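PDB 1V4V: UDP-N-Acetylglucosamine 2-Epimerase from Thermus thermophilus, which probably interconverts UDP-N-acetylglucosamine and UDP-N-acetylmannosamine by epimerising the sugar at C2, working as a homodimer of two-domain GT-B-type subunits. Local coordinates for residues Q47-L52 with I57-N62; D180-A185 with Q286-A291. All blocks are in the same frame, centred on the assembly; numbering follows the deposited sequence.

Contact 1: residues Q47-L52 with I57-N62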
ATOM      1  N   GLN A  47      -1.313  -4.152 -29.346  1.00 54.58           N
ATOM      2  CA  GLN A  47      -1.979  -5.376 -28.915  1.00 54.55           C
ATOM      3  C   GLN A  47      -3.189  -5.087 -28.030  1.00 54.35           C
ATOM      4  O   GLN A  47      -4.266  -5.650 -28.232  1.00 53.67           O
ATOM      5  CB  GLN A  47      -0.988  -6.265 -28.160  1.00 56.74           C
ATOM      6  CG  GLN A  47      -1.556  -7.599 -27.708  1.00 58.70           C
ATOM      7  CD  GLN A  47      -0.557  -8.414 -26.912  1.00 60.32           C
ATOM      8  OE1 GLN A  47      -0.116  -8.001 -25.838  1.00 60.11           O
ATOM      9  NE2 GLN A  47      -0.192  -9.578 -27.436  1.00 61.44           N
ATOM     10  N   LEU A  48      -3.006  -4.208 -27.050  1.00 53.50           N
ATOM     11  CA  LEU A  48      -4.082  -3.847 -26.135  1.00 52.84           C
ATOM     12  C   LEU A  48      -5.109  -2.984 -26.864  1.00 52.54           C
ATOM     13  O   LEU A  48      -6.304  -3.027 -26.572  1.00 50.84           O
ATOM     14  CB  LEU A  48      -3.508  -3.089 -24.935  1.00 52.59           C
ATOM     15  CG  LEU A  48      -4.420  -2.873 -23.726  1.00 52.94           C
ATOM     16  CD1 LEU A  48      -5.009  -4.198 -23.275  1.00 52.66           C
ATOM     17  CD2 LEU A  48      -3.617  -2.235 -22.603  1.00 52.69           C
ATOM     18  N   ARG A  49      -4.624  -2.208 -27.825  1.00 52.95           N
ATOM     19  CA  ARG A  49      -5.471  -1.332 -28.623  1.00 54.49           C
ATOM     20  C   ARG A  49      -6.513  -2.147 -29.381  1.00 54.78           C
ATOM     21  O   ARG A  49      -7.664  -1.733 -29.517  1.00 54.32           O
ATOM     22  CB  ARG A  49      -4.603  -0.554 -29.613  1.00 55.79           C
ATOM     23  CG  ARG A  49      -4.695   0.949 -29.482  1.00 57.27           C
ATOM     24  CD  ARG A  49      -3.455   1.604 -30.054  1.00 60.20           C
ATOM     25  NE  ARG A  49      -3.549   3.058 -30.039  1.00 62.87           N
ATOM     26  CZ  ARG A  49      -4.322   3.764 -30.857  1.00 64.43           C
ATOM     27  NH1 ARG A  49      -5.069   3.147 -31.764  1.00 65.45           N
ATOM     28  NH2 ARG A  49      -4.353   5.087 -30.765  1.00 65.62           N
ATOM     29  N   GLN A  50      -6.097  -3.311 -29.866  1.00 54.79           N
ATOM     30  CA  GLN A  50      -6.984  -4.187 -30.619  1.00 55.08           C
ATOM     31  C   GLN A  50      -7.964  -4.909 -29.700  1.00 53.11           C
ATOM     32  O   GLN A  50      -9.086  -5.227 -30.100  1.00 53.66           O
ATOM     33  CB  GLN A  50      -6.162  -5.213 -31.402  1.00 57.43           C
ATOM     34  CG  GLN A  50      -6.874  -5.756 -32.624  1.00 61.32           C
ATOM     35  CD  GLN A  50      -7.180  -4.665 -33.632  1.00 63.14           C
ATOM     36  OE1 GLN A  50      -6.271  -4.025 -34.165  1.00 65.19           O
ATOM     37  NE2 GLN A  50      -8.463  -4.443 -33.896  1.00 64.62           N
ATOM     38  N   ALA A  51      -7.539  -5.166 -28.468  1.00 50.46           N
ATOM     39  CA  ALA A  51      -8.384  -5.846 -27.496  1.00 46.76           C
ATOM     40  C   ALA A  51      -9.559  -4.959 -27.097  1.00 45.50           C
ATOM     41  O   ALA A  51     -10.684  -5.431 -26.935  1.00 45.25           O
ATOM     42  CB  ALA A  51      -7.566  -6.218 -26.269  1.00 48.06           C
ATOM     43  N   LEU A  52      -9.292  -3.668 -26.940  1.00 42.63           N
ATOM     44  CA  LEU A  52     -10.334  -2.721 -26.566  1.00 41.41           C
ATOM     45  C   LEU A  52     -11.298  -2.469 -27.723  1.00 40.66           C
ATOM     46  O   LEU A  52     -12.401  -1.967 -27.519  1.00 39.15           O
ATOM     47  CB  LEU A  52      -9.704  -1.403 -26.107  1.00 39.57           C
ATOM     48  CG  LEU A  52      -9.062  -1.424 -24.715  1.00 40.94           C
ATOM     49  CD1 LEU A  52      -8.253  -0.153 -24.483  1.00 40.12           C
ATOM     50  CD2 LEU A  52     -10.153  -1.566 -23.662  1.00 37.39           C
ATOM     51  N   ILE A  57     -13.853   0.714 -27.573  1.00 31.58           N
ATOM     52  CA  ILE A  57     -13.130   1.645 -26.710  1.00 31.79           C
ATOM     53  C   ILE A  57     -11.759   1.979 -27.294  1.00 31.08           C
ATOM     54  O   ILE A  57     -11.072   1.109 -27.826  1.00 31.94           O
ATOM     55  CB  ILE A  57     -12.941   1.042 -25.291  1.00 30.38           C
ATOM     56  CG1 ILE A  57     -14.303   0.834 -24.630  1.00 29.14           C
ATOM     57  CG2 ILE A  57     -12.079   1.966 -24.425  1.00 30.93           C
ATOM     58  CD1 ILE A  57     -14.241   0.070 -23.317  1.00 28.75           C
ATOM     59  N   GLN A  58     -11.374   3.247 -27.197  1.00 32.00           N
ATOM     60  CA  GLN A  58     -10.082   3.709 -27.698  1.00 33.19           C
ATOM     61  C   GLN A  58      -9.341   4.298 -26.502  1.00 32.46           C
ATOM     62  O   GLN A  58      -9.978   4.817 -25.586  1.00 31.78           O
ATOM     63  CB  GLN A  58     -10.283   4.806 -28.747  1.00 38.06           C
ATOM     64  CG  GLN A  58     -11.574   4.674 -29.545  1.00 44.56           C
ATOM     65  CD  GLN A  58     -11.646   3.394 -30.351  1.00 48.56           C
ATOM     66  OE1 GLN A  58     -12.713   3.012 -30.837  1.00 52.57           O
ATOM     67  NE2 GLN A  58     -10.507   2.727 -30.510  1.00 51.16           N
ATOM     68  N   GLU A  59      -8.013   4.226 -26.497  1.00 33.18           N
ATOM     69  CA  GLU A  59      -7.275   4.789 -25.370  1.00 32.82           C
ATOM     70  C   GLU A  59      -7.070   6.275 -25.612  1.00 32.34           C
ATOM     71  O   GLU A  59      -7.105   6.739 -26.751  1.00 32.75           O
ATOM     72  CB  GLU A  59      -5.918   4.092 -25.172  1.00 36.12           C
ATOM     73  CG  GLU A  59      -4.722   4.724 -25.880  1.00 36.88           C
ATOM     74  CD  GLU A  59      -4.594   4.293 -27.322  1.00 39.40           C
ATOM     75  OE1 GLU A  59      -3.555   4.603 -27.945  1.00 40.23           O
ATOM     76  OE2 GLU A  59      -5.528   3.641 -27.832  1.00 42.62           O
ATOM     77  N   ASP A  60      -6.863   7.018 -24.533  1.00 31.42           N
ATOM     78  CA  ASP A  60      -6.660   8.458 -24.617  1.00 31.39           C
ATOM     79  C   ASP A  60      -5.193   8.835 -24.487  1.00 31.39           C
ATOM     80  O   ASP A  60      -4.757   9.850 -25.026  1.00 31.60           O
ATOM     81  CB  ASP A  60      -7.477   9.151 -23.528  1.00 30.88           C
ATOM     82  CG  ASP A  60      -8.967   9.031 -23.761  1.00 33.84           C
ATOM     83  OD1 ASP A  60      -9.487   9.739 -24.650  1.00 33.29           O
ATOM     84  OD2 ASP A  60      -9.617   8.224 -23.069  1.00 33.62           O
ATOM     85  N   ARG A  61      -4.432   8.008 -23.776  1.00 29.78           N
ATOM     86  CA  ARG A  61      -3.013   8.273 -23.573  1.00 29.23           C
ATOM     87  C   ARG A  61      -2.277   6.974 -23.249  1.00 29.42           C
ATOM     88  O   ARG A  61      -2.889   6.004 -22.807  1.00 26.57           O
ATOM     89  CB  ARG A  61      -2.842   9.287 -22.439  1.00 31.04           C
ATOM     90  CG  ARG A  61      -1.412   9.743 -22.195  1.00 36.34           C
ATOM     91  CD  ARG A  61      -1.393  11.121 -21.549  1.00 37.02           C
ATOM     92  NE  ARG A  61      -0.058  11.518 -21.115  1.00 39.37           N
ATOM     93  CZ  ARG A  61       0.279  12.763 -20.792  1.00 39.91           C
ATOM     94  NH1 ARG A  61      -0.623  13.732 -20.864  1.00 38.73           N
ATOM     95  NH2 ARG A  61       1.513  13.036 -20.388  1.00 40.13           N
ATOM     96  N   ASN A  62      -0.970   6.961 -23.487  1.00 28.31           N
ATOM     97  CA  ASN A  62      -0.147   5.783 -23.222  1.00 30.28           C
ATOM     98  C   ASN A  62       1.124   6.183 -22.489  1.00 29.30           C
ATOM     99  O   ASN A  62       1.697   7.234 -22.769  1.00 27.74           O
ATOM    100  CB  ASN A  62       0.264   5.098 -24.530  1.00 32.99           C
ATOM    101  CG  ASN A  62      -0.916   4.720 -25.396  1.00 39.33           C
ATOM    102  OD1 ASN A  62      -1.602   5.582 -25.954  1.00 43.87           O
ATOM    103  ND2 ASN A  62      -1.160   3.421 -25.518  1.00 40.53           N
TER
HETATM  104  O   HOH W   1      -9.160   0.584 -29.292  1.00 40.44           O
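R49 and E59 form a salt bridge within a beta-alpha-beta unit, between helix 45-53, which follows strand 34-40, and the segment leading into the short edge strand 61-62 of the first parallel sheet. The R49 NE to E59 OE1 distance is 2.6 Å, but the N-H...OE1 angle is only 129°, so the hydrogen bond is weak and the charge attraction probably contributes much of the hold. The guanidinium and carboxylate planes stand 86° apart. E59 OE2 lies 2.9 Å above one face of the R49 guanidinium, displaced toward its rim, which is no side-by-side, two-pronged pairing. The R49 chain runs extended from CG to NE and passes close to the acid on the way, whereas E59 is bent at chi2 to present its carboxylate. R45, one helical turn earlier, gives E59 a second, long and weak ion pair. Replacing R49 by an alanine would probably cost the E59 carboxylate its close counter-charge, leaving the long, weak pair with R45.

The backbone makes a firmer join. I57 N donates to L52 O at 3.0 Å, fairly straight at 159°. A water gives one hydrogen to R49 O and the other to I57 O, stitching the helix to the segment that follows the turn; the leg to I57 O is unusually short and its exact length doubtful. S53 OG also bonds to R49 O.

Past the backbone bond, L52 and I57, both buried, pack their aliphatic side chains. Beyond the pair, L52 meets F12 of strand 6-12, and I57 rests on Y25 of helix 15-29. Between the two segments, the leucine branch L52 CD2 lies 4.1 Å from the I57 methyl CG2.

Contact 2: residues D180-A185 with Q286-A291; sequences DAVLLA and QEEGAA
V182 and A291 meet where helix 177-188 crosses helix 283-291 in the two-domain GT-B fold. Helix 177-188 also packs on helix 15-29 of the first-sheet domain, through A181 and L184, so the contact ties the second-sheet domain to a helix packed against the first. The short axes pass 9.0 Å apart at a crossing angle of -73°, which confines the close packing to a small patch. Its tight part is van der Waals packing round V182: V182 CB sits 3.8 Å from A291 CB, and both valine methyls also lie close to that carbon, CG2 at 4.0 Å and CG1 at 4.1 Å. CG1, anti to the backbone N (chi1 -178°), reaches E288 O at 3.8 Å, while V182 CG2 meets the methylene E288 CG at 4.0 Å. Y265 and L292 add to the packing round the valine.

The looser side is more polar and partly exposed. E288 offers V182 only the base of its side chain, which runs extended beyond CG and ends farther from the valine. A bound glycerol, probably from the crystallisation liquor, lies close to E288 and is hydrogen-bonded by E287. At the other margin L183 reaches over the end of helix 283-291, its methyl CD2 3.3 Å from A291 O.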
ATOM      1  N   ASP A 180     -19.898  -9.205 -16.479  1.00 29.68           N
ATOM      2  CA  ASP A 180     -20.373  -8.167 -17.395  1.00 30.35           C
ATOM      3  C   ASP A 180     -19.624  -8.277 -18.725  1.00 29.74           C
ATOM      4  O   ASP A 180     -20.212  -8.143 -19.798  1.00 30.44           O
ATOM      5  CB  ASP A 180     -20.091  -6.764 -16.837  1.00 31.68           C
ATOM      6  CG  ASP A 180     -20.692  -6.529 -15.470  1.00 33.21           C
ATOM      7  OD1 ASP A 180     -20.559  -7.402 -14.590  1.00 32.91           O
ATOM      8  OD2 ASP A 180     -21.291  -5.451 -15.271  1.00 36.58           O
ATOM      9  N   ALA A 181     -18.315  -8.503 -18.634  1.00 28.40           N
ATOM     10  CA  ALA A 181     -17.458  -8.593 -19.811  1.00 28.29           C
ATOM     11  C   ALA A 181     -17.860  -9.688 -20.793  1.00 28.92           C
ATOM     12  O   ALA A 181     -17.855  -9.470 -22.007  1.00 29.66           O
ATOM     13  CB  ALA A 181     -16.008  -8.786 -19.384  1.00 27.75           C
ATOM     14  N   VAL A 182     -18.187 -10.869 -20.278  1.00 26.87           N
ATOM     15  CA  VAL A 182     -18.593 -11.968 -21.145  1.00 27.76           C
ATOM     16  C   VAL A 182     -19.892 -11.608 -21.857  1.00 27.72           C
ATOM     17  O   VAL A 182     -20.012 -11.792 -23.066  1.00 29.58           O
ATOM     18  CB  VAL A 182     -18.801 -13.275 -20.346  1.00 27.97           C
ATOM     19  CG1 VAL A 182     -19.165 -14.413 -21.299  1.00 30.10           C
ATOM     20  CG2 VAL A 182     -17.530 -13.624 -19.588  1.00 26.94           C
ATOM     21  N   LEU A 183     -20.860 -11.091 -21.105  1.00 29.03           N
ATOM     22  CA  LEU A 183     -22.148 -10.694 -21.665  1.00 31.57           C
ATOM     23  C   LEU A 183     -21.957  -9.659 -22.768  1.00 33.09           C
ATOM     24  O   LEU A 183     -22.615  -9.715 -23.810  1.00 31.11           O
ATOM     25  CB  LEU A 183     -23.049 -10.118 -20.572  1.00 32.34           C
ATOM     26  CG  LEU A 183     -23.550 -11.099 -19.510  1.00 34.67           C
ATOM     27  CD1 LEU A 183     -24.244 -10.340 -18.386  1.00 34.79           C
ATOM     28  CD2 LEU A 183     -24.509 -12.093 -20.153  1.00 36.45           C
ATOM     29  N   LEU A 184     -21.051  -8.715 -22.534  1.00 31.91           N
ATOM     30  CA  LEU A 184     -20.759  -7.670 -23.512  1.00 32.16           C
ATOM     31  C   LEU A 184     -20.079  -8.266 -24.745  1.00 31.08           C
ATOM     32  O   LEU A 184     -20.442  -7.951 -25.882  1.00 32.60           O
ATOM     33  CB  LEU A 184     -19.856  -6.604 -22.880  1.00 34.27           C
ATOM     34  CG  LEU A 184     -19.384  -5.444 -23.761  1.00 38.09           C
ATOM     35  CD1 LEU A 184     -20.579  -4.738 -24.382  1.00 36.06           C
ATOM     36  CD2 LEU A 184     -18.568  -4.473 -22.916  1.00 39.62           C
ATOM     37  N   ALA A 185     -19.094  -9.128 -24.517  1.00 29.79           N
ATOM     38  CA  ALA A 185     -18.369  -9.756 -25.611  1.00 30.41           C
ATOM     39  C   ALA A 185     -19.318 -10.583 -26.476  1.00 30.96           C
ATOM     40  O   ALA A 185     -19.191 -10.605 -27.701  1.00 28.92           O
ATOM     41  CB  ALA A 185     -17.255 -10.640 -25.065  1.00 30.51           C
ATOM     42  N   GLN A 286     -16.030 -22.723 -18.082  1.00 25.86           N
ATOM     43  CA  GLN A 286     -17.208 -23.071 -17.303  1.00 26.59           C
ATOM     44  C   GLN A 286     -17.775 -21.794 -16.699  1.00 26.47           C
ATOM     45  O   GLN A 286     -18.985 -21.580 -16.683  1.00 25.50           O
ATOM     46  CB  GLN A 286     -16.833 -24.078 -16.208  1.00 28.87           C
ATOM     47  CG  GLN A 286     -17.932 -24.344 -15.188  1.00 32.50           C
ATOM     48  CD  GLN A 286     -17.805 -23.462 -13.963  1.00 34.77           C
ATOM     49  OE1 GLN A 286     -16.762 -23.446 -13.307  1.00 36.47           O
ATOM     50  NE2 GLN A 286     -18.866 -22.727 -13.641  1.00 36.92           N
ATOM     51  N   GLU A 287     -16.894 -20.926 -16.213  1.00 25.60           N
ATOM     52  CA  GLU A 287     -17.342 -19.676 -15.628  1.00 25.25           C
ATOM     53  C   GLU A 287     -17.931 -18.751 -16.681  1.00 24.87           C
ATOM     54  O   GLU A 287     -18.855 -17.993 -16.400  1.00 25.71           O
ATOM     55  CB  GLU A 287     -16.191 -18.990 -14.890  1.00 28.66           C
ATOM     56  CG  GLU A 287     -15.812 -19.716 -13.614  1.00 31.80           C
ATOM     57  CD  GLU A 287     -14.853 -18.927 -12.751  1.00 37.84           C
ATOM     58  OE1 GLU A 287     -15.123 -17.730 -12.504  1.00 39.89           O
ATOM     59  OE2 GLU A 287     -13.840 -19.507 -12.313  1.00 40.02           O
ATOM     60  N   GLU A 288     -17.395 -18.806 -17.895  1.00 25.61           N
ATOM     61  CA  GLU A 288     -17.925 -17.974 -18.966  1.00 27.99           C
ATOM     62  C   GLU A 288     -19.337 -18.436 -19.316  1.00 26.63           C
ATOM     63  O   GLU A 288     -20.228 -17.624 -19.545  1.00 26.39           O
ATOM     64  CB  GLU A 288     -17.039 -18.056 -20.206  1.00 30.87           C
ATOM     65  CG  GLU A 288     -15.781 -17.216 -20.125  1.00 38.88           C
ATOM     66  CD  GLU A 288     -15.101 -17.091 -21.469  1.00 43.18           C
ATOM     67  OE1 GLU A 288     -15.791 -16.717 -22.441  1.00 45.84           O
ATOM     68  OE2 GLU A 288     -13.883 -17.360 -21.554  1.00 45.99           O
ATOM     69  N   GLY A 289     -19.538 -19.747 -19.358  1.00 26.58           N
ATOM     70  CA  GLY A 289     -20.861 -20.257 -19.667  1.00 26.26           C
ATOM     71  C   GLY A 289     -21.855 -19.744 -18.643  1.00 25.83           C
ATOM     72  O   GLY A 289     -22.948 -19.295 -18.988  1.00 26.71           O
ATOM     73  N   ALA A 290     -21.467 -19.786 -17.372  1.00 26.92           N
ATOM     74  CA  ALA A 290     -22.337 -19.322 -16.296  1.00 25.72           C
ATOM     75  C   ALA A 290     -22.696 -17.841 -16.419  1.00 27.23           C
ATOM     76  O   ALA A 290     -23.801 -17.429 -16.061  1.00 26.55           O
ATOM     77  CB  ALA A 290     -21.680 -19.598 -14.943  1.00 27.99           C
ATOM     78  N   ALA A 291     -21.770 -17.035 -16.930  1.00 28.16           N
ATOM     79  CA  ALA A 291     -22.034 -15.606 -17.089  1.00 26.26           C
ATOM     80  C   ALA A 291     -23.155 -15.403 -18.106  1.00 27.57           C
ATOM     81  O   ALA A 291     -23.991 -14.510 -17.967  1.00 27.21           O
ATOM     82  CB  ALA A 291     -20.765 -14.887 -17.553  1.00 26.66           C
TER

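After strand 6-12 and helix 15-29 the chain makes strand 34-40 and helix 45-53. Contact 1 then closes a loop of four residues as the chain turns toward edge strand 61-62. It is finished well before contact 2 opens, so the two follow in series and neither nest nor cross. Contact 2 spans 100 residues, including strands 200-203, 232-236, 257-260 and 275-280 of the second sheet, and brings helix 283-291 back onto helix 177-188. Contact 1 is local to the first sheet's edge; contact 2 joins the domains. Their nearest atoms, about 6 Å apart, do not touch, but L184 of contact 2 packs on F55, in the turn that contact 1 closes.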